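Ubiquinol-cytochrome C chaperone (Brucella abortus NCTC 8038, PDB 6RWT) is a Cbp3 homolog that, as its mitochondrial counterpart does for newly synthesized cytochrome b, probably acts as a chaperone in assembly of respiratory complex III. Local coordinates at residues Tyr147-Leu159 against Ala169-Asp181. Numbering follows the deposited sequence.
Sequences YLGAYVLQCRDCL and AGDISYMDVDQVD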
loop_
_atom_site.group_PDB
_atom_site.type_symbol
_atom_site.label_atom_id
_atom_site.label_comp_id
_atom_site.label_asym_id
_atom_site.label_seq_id
_atom_site.Cartn_x
_atom_site.Cartn_y
_atom_site.Cartn_z
ATOM N N TYR A 147 12.712 4.064 12.309
ATOM C CA TYR A 147 12.721 2.600 12.083
ATOM C C TYR A 147 11.755 2.200 10.954
ATOM O O TYR A 147 12.110 1.433 10.045
ATOM C CB TYR A 147 12.287 1.852 13.353
ATOM C CG TYR A 147 13.366 1.134 14.127
ATOM C CD1 TYR A 147 13.792 -0.134 13.738
ATOM C CD2 TYR A 147 13.917 1.688 15.284
ATOM C CE1 TYR A 147 14.763 -0.819 14.454
ATOM C CE2 TYR A 147 14.889 1.009 16.009
ATOM C CZ TYR A 147 15.308 -0.246 15.589
ATOM O OH TYR A 147 16.273 -0.935 16.291
ATOM N N LEU A 148 10.528 2.710 11.032
ATOM C CA LEU A 148 9.525 2.437 10.000
ATOM C C LEU A 148 9.978 3.031 8.655
ATOM O O LEU A 148 9.830 2.391 7.609
ATOM C CB LEU A 148 8.151 2.974 10.408
ATOM C CG LEU A 148 6.983 2.693 9.447
ATOM C CD1 LEU A 148 6.828 1.207 9.146
ATOM C CD2 LEU A 148 5.673 3.261 9.985
ATOM N N GLY A 149 10.543 4.236 8.689
ATOM C CA GLY A 149 11.088 4.859 7.485
ATOM C C GLY A 149 12.193 4.050 6.816
ATOM O O GLY A 149 12.212 3.920 5.586
ATOM N N ALA A 150 13.103 3.494 7.613
ATOM C CA ALA A 150 14.139 2.595 7.083
ATOM C C ALA A 150 13.530 1.382 6.371
ATOM O O ALA A 150 13.971 1.017 5.281
ATOM C CB ALA A 150 15.087 2.144 8.189
ATOM N N TYR A 151 12.512 0.775 6.983
ATOM C CA TYR A 151 11.766 -0.330 6.351
ATOM C C TYR A 151 11.141 0.091 5.012
ATOM O O TYR A 151 11.262 -0.623 4.017
ATOM C CB TYR A 151 10.700 -0.877 7.308
ATOM C CG TYR A 151 9.653 -1.792 6.690
ATOM C CD1 TYR A 151 9.909 -3.149 6.473
ATOM C CD2 TYR A 151 8.388 -1.302 6.355
ATOM C CE1 TYR A 151 8.944 -3.980 5.917
ATOM C CE2 TYR A 151 7.421 -2.125 5.794
ATOM C CZ TYR A 151 7.695 -3.467 5.589
ATOM O OH TYR A 151 6.731 -4.295 5.047
ATOM N N VAL A 152 10.510 1.262 4.981
ATOM C CA VAL A 152 9.851 1.754 3.757
ATOM C C VAL A 152 10.870 1.996 2.623
ATOM O O VAL A 152 10.634 1.599 1.482
ATOM C CB VAL A 152 8.979 3.007 4.043
ATOM C CG1 VAL A 152 8.442 3.620 2.754
ATOM C CG2 VAL A 152 7.811 2.645 4.954
ATOM N N LEU A 153 11.999 2.621 2.946
ATOM C CA LEU A 153 13.089 2.829 1.976
ATOM C C LEU A 153 13.615 1.502 1.397
ATOM O O LEU A 153 13.785 1.383 0.182
ATOM C CB LEU A 153 14.235 3.642 2.600
ATOM C CG LEU A 153 13.956 5.142 2.750
ATOM C CD1 LEU A 153 14.770 5.760 3.883
ATOM C CD2 LEU A 153 14.216 5.863 1.432
ATOM N N GLN A 154 13.841 0.507 2.256
ATOM C CA GLN A 154 14.290 -0.817 1.798
ATOM C C GLN A 154 13.249 -1.547 0.927
ATOM O O GLN A 154 13.621 -2.203 -0.048
ATOM C CB GLN A 154 14.711 -1.699 2.981
ATOM C CG GLN A 154 15.956 -1.207 3.704
ATOM C CD GLN A 154 16.369 -2.115 4.849
ATOM O OE1 GLN A 154 16.304 -3.337 4.741
ATOM N NE2 GLN A 154 16.814 -1.518 5.949
ATOM N N CYS A 155 11.958 -1.418 1.257
ATOM C CA CYS A 155 10.893 -1.973 0.400
ATOM C C CYS A 155 10.896 -1.319 -1.000
ATOM O O CYS A 155 10.724 -2.002 -2.013
ATOM C CB CYS A 155 9.502 -1.817 1.050
ATOM S SG CYS A 155 9.162 -2.875 2.493
ATOM N N ARG A 156 11.083 0.001 -1.049
ATOM C CA ARG A 156 11.156 0.716 -2.327
ATOM C C ARG A 156 12.307 0.156 -3.171
ATOM O O ARG A 156 12.122 -0.128 -4.371
ATOM C CB ARG A 156 11.327 2.229 -2.095
ATOM C CG ARG A 156 11.236 3.118 -3.341
ATOM C CD ARG A 156 12.499 3.170 -4.201
ATOM N NE ARG A 156 13.703 3.384 -3.399
ATOM C CZ ARG A 156 14.151 4.567 -2.981
ATOM N NH1 ARG A 156 13.526 5.703 -3.292
ATOM N NH2 ARG A 156 15.257 4.611 -2.242
ATOM N N ASP A 157 13.473 -0.013 -2.542
ATOM C CA ASP A 157 14.656 -0.558 -3.223
ATOM C C ASP A 157 14.400 -1.972 -3.758
ATOM O O ASP A 157 14.693 -2.255 -4.911
ATOM C CB ASP A 157 15.879 -0.549 -2.291
ATOM C CG ASP A 157 16.409 0.863 -2.003
ATOM O OD1 ASP A 157 15.987 1.841 -2.660
ATOM O OD2 ASP A 157 17.278 0.994 -1.109
ATOM N N CYS A 158 13.825 -2.839 -2.929
ATOM C CA CYS A 158 13.508 -4.213 -3.339
ATOM C C CYS A 158 12.526 -4.275 -4.508
ATOM O O CYS A 158 12.767 -4.965 -5.502
ATOM C CB CYS A 158 12.955 -5.002 -2.152
ATOM S SG CYS A 158 12.311 -6.645 -2.566
ATOM N N LEU A 159 11.426 -3.539 -4.391
ATOM C CA LEU A 159 10.429 -3.501 -5.462
ATOM C C LEU A 159 11.023 -3.020 -6.796
ATOM O O LEU A 159 10.713 -3.582 -7.844
ATOM C CB LEU A 159 9.214 -2.649 -5.059
ATOM C CG LEU A 159 8.289 -3.237 -3.977
ATOM C CD1 LEU A 159 7.360 -2.159 -3.436
ATOM C CD2 LEU A 159 7.482 -4.434 -4.478
ATOM N N ALA A 169 3.828 -10.804 -13.759
ATOM C CA ALA A 169 3.465 -12.209 -13.530
ATOM C C ALA A 169 3.026 -12.536 -12.085
ATOM O O ALA A 169 2.638 -13.674 -11.805
ATOM C CB ALA A 169 4.624 -13.114 -13.944
ATOM N N GLY A 170 3.096 -11.552 -11.182
ATOM C CA GLY A 170 2.655 -11.695 -9.800
ATOM C C GLY A 170 3.754 -11.887 -8.760
ATOM O O GLY A 170 3.445 -12.091 -7.589
ATOM N N ASP A 171 5.023 -11.784 -9.158
ATOM C CA ASP A 171 6.153 -12.044 -8.237
ATOM C C ASP A 171 6.575 -10.810 -7.423
ATOM O O ASP A 171 7.700 -10.325 -7.534
ATOM C CB ASP A 171 7.359 -12.618 -9.005
ATOM C CG ASP A 171 7.072 -13.976 -9.638
ATOM O OD1 ASP A 171 6.076 -14.644 -9.276
ATOM O OD2 ASP A 171 7.872 -14.391 -10.499
ATOM N N ILE A 172 5.670 -10.345 -6.569
ATOM C CA ILE A 172 5.900 -9.190 -5.687
ATOM C C ILE A 172 6.410 -9.677 -4.321
ATOM O O ILE A 172 6.017 -10.751 -3.848
ATOM C CB ILE A 172 4.608 -8.336 -5.538
ATOM C CG1 ILE A 172 4.897 -6.986 -4.864
ATOM C CG2 ILE A 172 3.505 -9.079 -4.768
ATOM C CD1 ILE A 172 3.730 -6.006 -4.928
ATOM N N SER A 173 7.301 -8.899 -3.703
ATOM C CA SER A 173 7.710 -9.154 -2.319
ATOM C C SER A 173 8.080 -7.857 -1.599
ATOM O O SER A 173 8.465 -6.860 -2.229
ATOM C CB SER A 173 8.862 -10.174 -2.248
ATOM O OG SER A 173 9.994 -9.739 -2.973
ATOM N N TYR A 174 7.913 -7.882 -0.280
ATOM C CA TYR A 174 8.327 -6.817 0.629
ATOM C C TYR A 174 9.417 -7.363 1.551
ATOM O O TYR A 174 9.633 -8.581 1.643
ATOM C CB TYR A 174 7.132 -6.329 1.467
ATOM C CG TYR A 174 6.075 -5.611 0.640
ATOM C CD1 TYR A 174 5.160 -6.323 -0.145
ATOM C CD2 TYR A 174 6.008 -4.215 0.606
ATOM C CE1 TYR A 174 4.205 -5.662 -0.914
ATOM C CE2 TYR A 174 5.058 -3.553 -0.158
ATOM C CZ TYR A 174 4.156 -4.275 -0.931
ATOM O OH TYR A 174 3.199 -3.624 -1.710
ATOM N N MET A 175 10.095 -6.455 2.241
ATOM C CA MET A 175 11.115 -6.852 3.211
ATOM C C MET A 175 10.462 -7.470 4.458
ATOM O O MET A 175 9.306 -7.174 4.769
ATOM C CB MET A 175 11.981 -5.648 3.596
ATOM C CG MET A 175 12.723 -4.980 2.436
ATOM S SD MET A 175 13.884 -6.023 1.518
ATOM C CE MET A 175 15.090 -6.368 2.796
ATOM N N ASP A 176 11.183 -8.364 5.136
ATOM C CA ASP A 176 10.789 -8.882 6.457
ATOM C C ASP A 176 11.152 -7.817 7.496
ATOM O O ASP A 176 12.328 -7.611 7.804
ATOM C CB ASP A 176 11.516 -10.218 6.749
ATOM C CG ASP A 176 11.202 -10.819 8.143
ATOM O OD1 ASP A 176 10.462 -10.224 8.958
ATOM O OD2 ASP A 176 11.735 -11.919 8.432
ATOM N N VAL A 177 10.138 -7.155 8.053
ATOM C CA VAL A 177 10.355 -6.091 9.040
ATOM C C VAL A 177 11.187 -6.528 10.266
ATOM O O VAL A 177 11.874 -5.700 10.855
ATOM C CB VAL A 177 9.010 -5.416 9.456
ATOM C CG1 VAL A 177 8.175 -6.331 10.340
ATOM C CG2 VAL A 177 9.264 -4.076 10.144
ATOM N N ASP A 178 11.152 -7.815 10.623
ATOM C CA ASP A 178 11.953 -8.340 11.755
ATOM C C ASP A 178 13.475 -8.292 11.541
ATOM O O ASP A 178 14.237 -8.351 12.510
ATOM C CB ASP A 178 11.542 -9.782 12.084
ATOM C CG ASP A 178 10.120 -9.891 12.607
ATOM O OD1 ASP A 178 9.675 -8.988 13.340
ATOM O OD2 ASP A 178 9.446 -10.897 12.293
ATOM N N GLN A 179 13.900 -8.221 10.277
ATOM C CA GLN A 179 15.312 -8.089 9.919
ATOM C C GLN A 179 15.805 -6.635 9.823
ATOM O O GLN A 179 16.986 -6.413 9.556
ATOM C CB GLN A 179 15.585 -8.821 8.597
ATOM C CG GLN A 179 15.217 -10.303 8.628
ATOM C CD GLN A 179 15.436 -11.004 7.297
ATOM O OE1 GLN A 179 15.190 -10.439 6.227
ATOM N NE2 GLN A 179 15.892 -12.247 7.356
ATOM N N VAL A 180 14.927 -5.651 10.044
ATOM C CA VAL A 180 15.335 -4.234 10.066
ATOM C C VAL A 180 16.093 -3.934 11.364
ATOM O O VAL A 180 15.616 -4.266 12.452
ATOM C CB VAL A 180 14.117 -3.282 9.946
ATOM C CG1 VAL A 180 14.541 -1.817 10.043
ATOM C CG2 VAL A 180 13.395 -3.518 8.631
ATOM N N ASP A 181 17.266 -3.309 11.245
ATOM C CA ASP A 181 18.070 -2.937 12.420
ATOM C C ASP A 181 18.970 -1.736 12.147
ATOM O O ASP A 181 18.911 -0.736 12.862
ATOM C CB ASP A 181 18.900 -4.129 12.913
ATOM C CG ASP A 181 19.963 -4.563 11.917
ATOM O OD1 ASP A 181 19.632 -4.728 10.723
ATOM O OD2 ASP A 181 21.131 -4.746 12.333
HETATM O O HOH W 1 18.348 -2.988 8.254
#
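Ile172 opens the contact, its CG1 lying 3.7 Å from Leu159 CD2, and the same methyl also rests near the carbonyl of Ser173. From here to Asp181 the tail runs antiparallel to segment 147-159 of helix 145-161: the nearest CA atoms across the contact are those of Ser173 and Leu159, Tyr174 and Cys155, and Val180 and Tyr151. No direct hydrogen bond joins the two segments, so apolar side-chain packing carries most of the interface. Tyr174 offers its ring edge to Cys155, whose SG lies 5.3 Å from the Tyr174 ring centroid and 84° off the ring normal, a sulfur-aromatic contact in the plane of the ring. Met175 folds over the helix backbone: its chain, bent at chi2 and chi3, brings SD to 3.9 Å from Cys158 CB, while CE reaches Gln154 OE1. The backbone N of Met175 is buried here without a polar partner. Tyr151 projects with CG anti to its N (chi1 167°), placing its edge beside Met175 O; Val177 CG2 lies over one face of the Tyr151 ring, 4.3 Å from its centroid, an off-centre CH-pi contact. Beyond the 3-10 turn 177-179, Val180 divides its methyls: CG2 approaches Tyr151 CB at 4.0 Å, and CG1 turns to Tyr147 and Ala150. A water accepting from both Gln154 NE2 and Asp181 N bridges Asp181, the last modelled residue, to the helix. The C-terminal tail thus lies along helix 145-161 in an all-helical fold, with Tyr174 and Ile172 also touching helix 2-28, while His53 of helix 43-61 hydrogen-bonds the Tyr151 hydroxyl through NE2 and the Tyr174 hydroxyl through its backbone O.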